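Local coordinates for putative aldo/keto reductase (Salmonella enterica subsp. enterica serovar Typhimurium, PDB 4R9O), which probably acts as an NADP-dependent oxidoreductase of the TIM-barrel aldo/keto reductase family, at the interface of chains A and B. Numbering follows the deposited sequence. Chains: chain A/B, Putative aldo/keto reductase.

The three contacts are neighbouring patches of one interface, in which chain A uses different surface elements from chain B. The C-alpha centres lie about 13 Å apart for contacts 1 and 2, 10 Å for contacts 1 and 3, and 14 Å for contacts 2 and 3. Contacts 1 and 3 share helix 198-205 of chain A and helix 165-172 of chain B, while contact 2 brings in helix 285-295 of chain A. One stretch of chain B, residues 134-140, runs through all three. The deposited assembly holds six copies of the protein, but the structure alone does not show whether this pairing operates in the cell.

Contact 1: the interface of chains A and B. Residues chain A 195, 200; chain B 135, 164, 167.
A:Asp200, with helical backbone angles on helix 198-205, faces the equally helical B:Gln167 of helix 165-172, while B:Thr164 is extended (psi 159°) and A:Leu195 has a non-extended loop backbone. The carboxylate of A:Asp200 lies against the aliphatic part of the glutamine: its OD2 is 3.3 Å from CG of B:Gln167. Carboxylate and amide planes are turned 69° apart, so the two flat groups do not stack. B:Gln167 starts with CG beside its own backbone N (chi1 -72°) and is extended beyond it, which carries the amide past the aspartate towards A:Leu195. There CD2 of the leucine approaches the amide oxygen OE1 at 3.8 Å; the same methyl is also the leucine atom nearest B:Pro135, 4.5 Å from its CB.

Two waters join the polar groups across the interface. Water 1 is shared by the backbone O of A:Leu195, OD2 of A:Asp200 and the hydroxyl OG1 of B:Thr164, the last at 2.7 Å. Water 2 connects OD1 of A:Asp200 with OE1 of B:Gln167, 3.1 Å from the latter. OG1 also accepts a hydrogen bond from N of B:Gln167 (3.2 Å), capping the first turn of the helix.

On chain B, B:Thr164 lies just after barrel strand 157-161 and B:Pro135 in the loop between strand 127-130 and helix 139-151; the patch centre is about 20 Å from the probable proton donor B:Tyr58.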
# COMPACT_ATOMS: atom_id res chain seq x y z
N LEU A 195 -6.96 -1.97 -16.15
CA LEU A 195 -6.22 -3.21 -15.89
C LEU A 195 -6.78 -4.08 -14.76
O LEU A 195 -6.33 -5.21 -14.57
CB LEU A 195 -4.77 -2.88 -15.58
CG LEU A 195 -4.00 -2.24 -16.73
CD1 LEU A 195 -2.59 -1.90 -16.28
CD2 LEU A 195 -3.97 -3.15 -17.96
N ASP A 200 -12.16 -5.23 -18.77
CA ASP A 200 -11.99 -6.56 -19.37
C ASP A 200 -13.33 -7.29 -19.42
O ASP A 200 -13.71 -7.85 -20.45
CB ASP A 200 -10.97 -7.41 -18.59
CG ASP A 200 -9.56 -6.83 -18.64
OD1 ASP A 200 -9.22 -6.19 -19.66
OD2 ASP A 200 -8.80 -7.02 -17.66
N PRO B 135 -3.61 -2.52 -22.57
CA PRO B 135 -4.89 -1.87 -22.24
C PRO B 135 -5.72 -1.57 -23.48
O PRO B 135 -6.93 -1.38 -23.37
CB PRO B 135 -4.45 -0.56 -21.56
CG PRO B 135 -3.05 -0.33 -22.02
CD PRO B 135 -2.46 -1.72 -22.12
N THR B 164 -3.52 -11.36 -16.44
CA THR B 164 -4.38 -11.60 -15.28
C THR B 164 -5.44 -12.61 -15.72
O THR B 164 -5.70 -12.74 -16.91
CB THR B 164 -5.06 -10.31 -14.78
OG1 THR B 164 -5.92 -9.81 -15.81
CG2 THR B 164 -4.03 -9.23 -14.40
N GLN B 167 -8.00 -10.99 -17.94
CA GLN B 167 -7.47 -10.75 -19.29
C GLN B 167 -7.40 -12.06 -20.08
O GLN B 167 -7.66 -12.09 -21.30
CB GLN B 167 -6.09 -10.08 -19.21
CG GLN B 167 -6.17 -8.62 -18.77
CD GLN B 167 -4.86 -8.11 -18.19
OE1 GLN B 167 -4.71 -6.92 -17.92
NE2 GLN B 167 -3.92 -9.01 -18.00
O HOH W 1 -7.34 -7.59 -15.33
O HOH W 2 -6.93 -5.23 -19.15

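Contact 2: the interface of chains A and B. Residues chain A 285, 289; chain B 101-103, 134, 136.
A:Arg285, at the start of helix 285-295, reaches across to B:Tyr102, B:Asp134 and B:Leu136. From CB its chain is extended as far as NE (chi2 -178°). CG passes methyl CD1 of B:Leu136, the two side chains sliding past each other in opposite directions, and CD comes to 3.4 Å from the carbonyl O of B:Tyr102. NE runs alongside CA of B:Ile103. The guanidinium then lies between CA of B:Ile103 on one face and CD1 of B:Leu136 on the other, both towards its rim. NH1 is the main donor: it bonds O of B:Tyr102 at 2.8 Å from above the carbonyl plane, and forms a salt bridge of 2.8 Å with OD2 of B:Asp134, met on the syn side but tilted 24° out of the carboxylate plane. NH2 adds a weak bond to that same oxygen. With the planes 57° apart, the carboxylate is not paired side by side with the guanidinium.

One turn on, the ring of A:Phe289 takes the CB methylene of B:His101 against one face, 3.8 Å from the phenyl centroid. N of B:Tyr102 lies over the same face. OD1 of B:Asp134 accepts a hydrogen bond from N of B:Leu136 and meets the ring edge in plane, 3.5 Å from CZ of A:Phe289.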
# COMPACT_ATOMS: atom_id res chain seq x y z
N ARG A 285 -1.38 4.92 -31.58
CA ARG A 285 -1.11 4.17 -30.36
C ARG A 285 -0.06 4.94 -29.56
O ARG A 285 -0.19 5.10 -28.34
CB ARG A 285 -0.63 2.75 -30.66
CG ARG A 285 -1.74 1.72 -30.70
CD ARG A 285 -1.22 0.31 -30.96
NE ARG A 285 -2.31 -0.66 -30.89
CZ ARG A 285 -2.65 -1.30 -29.77
NH1 ARG A 285 -1.99 -1.10 -28.64
NH2 ARG A 285 -3.66 -2.16 -29.79
N PHE A 289 -0.31 6.28 -25.74
CA PHE A 289 0.56 5.83 -24.66
C PHE A 289 1.37 6.99 -24.06
O PHE A 289 1.69 6.98 -22.87
CB PHE A 289 1.48 4.71 -25.14
CG PHE A 289 0.83 3.36 -25.18
CD1 PHE A 289 0.77 2.57 -24.03
CD2 PHE A 289 0.26 2.86 -26.35
CE1 PHE A 289 0.17 1.31 -24.05
CE2 PHE A 289 -0.35 1.61 -26.37
CZ PHE A 289 -0.39 0.83 -25.22
N HIS B 101 5.86 0.79 -26.03
CA HIS B 101 4.42 0.65 -25.91
C HIS B 101 3.99 -0.73 -26.38
O HIS B 101 4.83 -1.60 -26.62
CB HIS B 101 3.68 1.76 -26.69
CG HIS B 101 3.97 1.79 -28.17
ND1 HIS B 101 5.17 2.23 -28.68
CD2 HIS B 101 3.19 1.49 -29.23
CE1 HIS B 101 5.14 2.17 -30.00
NE2 HIS B 101 3.95 1.72 -30.36
N TYR B 102 2.68 -0.93 -26.50
CA TYR B 102 2.15 -2.21 -26.96
C TYR B 102 1.41 -2.05 -28.27
O TYR B 102 0.81 -1.01 -28.53
CB TYR B 102 1.19 -2.79 -25.93
CG TYR B 102 1.77 -2.96 -24.57
CD1 TYR B 102 2.96 -3.66 -24.38
CD2 TYR B 102 1.13 -2.44 -23.45
CE1 TYR B 102 3.48 -3.82 -23.11
CE2 TYR B 102 1.65 -2.60 -22.20
CZ TYR B 102 2.82 -3.28 -22.03
OH TYR B 102 3.31 -3.43 -20.75
N ILE B 103 1.46 -3.10 -29.08
CA ILE B 103 0.68 -3.14 -30.32
C ILE B 103 0.05 -4.52 -30.43
O ILE B 103 0.77 -5.51 -30.55
CB ILE B 103 1.53 -2.87 -31.59
CG1 ILE B 103 2.38 -1.60 -31.44
CG2 ILE B 103 0.65 -2.76 -32.84
CD1 ILE B 103 3.26 -1.32 -32.67
N ASP B 134 -2.25 -5.70 -23.00
CA ASP B 134 -2.28 -4.35 -23.55
C ASP B 134 -3.63 -3.71 -23.20
O ASP B 134 -4.68 -4.29 -23.47
CB ASP B 134 -2.03 -4.44 -25.06
CG ASP B 134 -2.37 -3.17 -25.82
OD1 ASP B 134 -2.41 -2.07 -25.23
OD2 ASP B 134 -2.57 -3.28 -27.06
N LEU B 136 -5.08 -1.52 -24.64
CA LEU B 136 -5.82 -1.30 -25.88
C LEU B 136 -6.15 -2.62 -26.56
O LEU B 136 -6.59 -2.61 -27.71
CB LEU B 136 -5.02 -0.39 -26.83
CG LEU B 136 -4.95 1.08 -26.41
CD1 LEU B 136 -4.28 1.95 -27.49
CD2 LEU B 136 -6.34 1.61 -26.09

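Contact 3: the interface of chains A and B. Residues chain A 203, 257; chain B 137-140, 170, 174.
A:Gln203, on helix 198-205, offers its backbone to B:Arg174 and its side chain to the segment from B:Met137 to B:Ala139. Among direct hydrogen bonds, NH2 of B:Arg174 donates to the backbone O of A:Gln203 at 2.8 Å, from above the carbonyl plane. Within chain B, a salt bridge of 2.9 Å from NE of the arginine to OD1 of B:Asp140 probably helps to position the guanidinium.

At the glutamine amide, the polar pairs are doubtful as modelled. OE1 lies 3.1 Å from O of B:Met137, two acceptors, and NE2 lies 2.9 Å from N of B:Ala139, two donors. Exchanging them would probably give hydrogen bonds, with the oxygen at the start of helix 139-151. Water 3 bridges the amide atom modelled as NE2 of A:Gln203, N of B:Asp140 and NH2 of B:Arg174.

Apolar packing completes the patch. CG stands anti to the glutamine's backbone N (chi1 -175°), and the extended chain crosses B:Leu170 at about a right angle, with CD of A:Gln203 3.9 Å from methyl CD2 of B:Leu170. CB of A:Pro257 packs 4.0 Å from CA of B:Asp138. The site probably helps join the chains by docking one glutamine against the N-terminal end of helix 139-151 and B:Leu170.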
# COMPACT_ATOMS: atom_id res chain seq x y z
N GLN A 203 -15.87 -5.57 -21.96
CA GLN A 203 -15.53 -5.93 -23.34
C GLN A 203 -15.92 -7.39 -23.62
O GLN A 203 -16.44 -7.72 -24.69
CB GLN A 203 -14.04 -5.74 -23.66
CG GLN A 203 -13.74 -5.99 -25.13
CD GLN A 203 -12.26 -6.01 -25.51
OE1 GLN A 203 -11.41 -5.39 -24.85
NE2 GLN A 203 -11.95 -6.72 -26.56
N PRO A 257 -10.88 -0.33 -26.03
CA PRO A 257 -11.60 -1.39 -26.76
C PRO A 257 -12.92 -1.81 -26.08
O PRO A 257 -13.70 -2.56 -26.68
CB PRO A 257 -10.59 -2.54 -26.78
CG PRO A 257 -9.74 -2.32 -25.55
CD PRO A 257 -9.67 -0.83 -25.35
N MET B 137 -5.95 -3.75 -25.88
CA MET B 137 -6.20 -5.04 -26.51
C MET B 137 -7.67 -5.24 -26.86
O MET B 137 -8.54 -5.28 -25.99
CB MET B 137 -5.74 -6.22 -25.64
CG MET B 137 -5.94 -7.55 -26.36
SD MET B 137 -5.62 -9.06 -25.41
CE MET B 137 -7.18 -9.26 -24.55
N ASP B 138 -7.92 -5.37 -28.16
CA ASP B 138 -9.22 -5.76 -28.67
C ASP B 138 -9.20 -7.26 -28.94
O ASP B 138 -8.55 -7.73 -29.88
CB ASP B 138 -9.54 -4.97 -29.95
CG ASP B 138 -10.96 -5.16 -30.41
OD1 ASP B 138 -11.43 -6.32 -30.51
OD2 ASP B 138 -11.62 -4.15 -30.68
N ALA B 139 -9.92 -8.02 -28.11
CA ALA B 139 -9.88 -9.48 -28.18
C ALA B 139 -10.43 -10.00 -29.52
O ALA B 139 -9.97 -11.03 -30.02
CB ALA B 139 -10.65 -10.08 -27.01
N ASP B 140 -11.39 -9.29 -30.08
CA ASP B 140 -11.92 -9.64 -31.40
C ASP B 140 -10.83 -9.60 -32.47
O ASP B 140 -10.81 -10.42 -33.39
CB ASP B 140 -13.07 -8.72 -31.80
CG ASP B 140 -14.40 -9.13 -31.18
OD1 ASP B 140 -14.50 -10.28 -30.69
OD2 ASP B 140 -15.34 -8.31 -31.19
N LEU B 170 -11.09 -13.00 -21.05
CA LEU B 170 -11.52 -12.16 -22.16
C LEU B 170 -11.05 -12.72 -23.50
O LEU B 170 -11.86 -12.93 -24.39
CB LEU B 170 -11.04 -10.71 -21.98
CG LEU B 170 -11.11 -9.82 -23.24
CD1 LEU B 170 -12.54 -9.68 -23.76
CD2 LEU B 170 -10.52 -8.46 -22.98
N ARG B 174 -13.12 -15.48 -27.09
CA ARG B 174 -13.18 -15.21 -28.52
C ARG B 174 -12.61 -16.35 -29.37
O ARG B 174 -12.72 -16.33 -30.59
CB ARG B 174 -12.41 -13.93 -28.85
CG ARG B 174 -12.86 -12.71 -28.05
CD ARG B 174 -14.33 -12.48 -28.23
NE ARG B 174 -14.73 -11.10 -27.96
CZ ARG B 174 -15.50 -10.72 -26.94
NH1 ARG B 174 -15.95 -11.61 -26.06
NH2 ARG B 174 -15.81 -9.43 -26.82
O HOH W 3 -13.62 -7.89 -28.44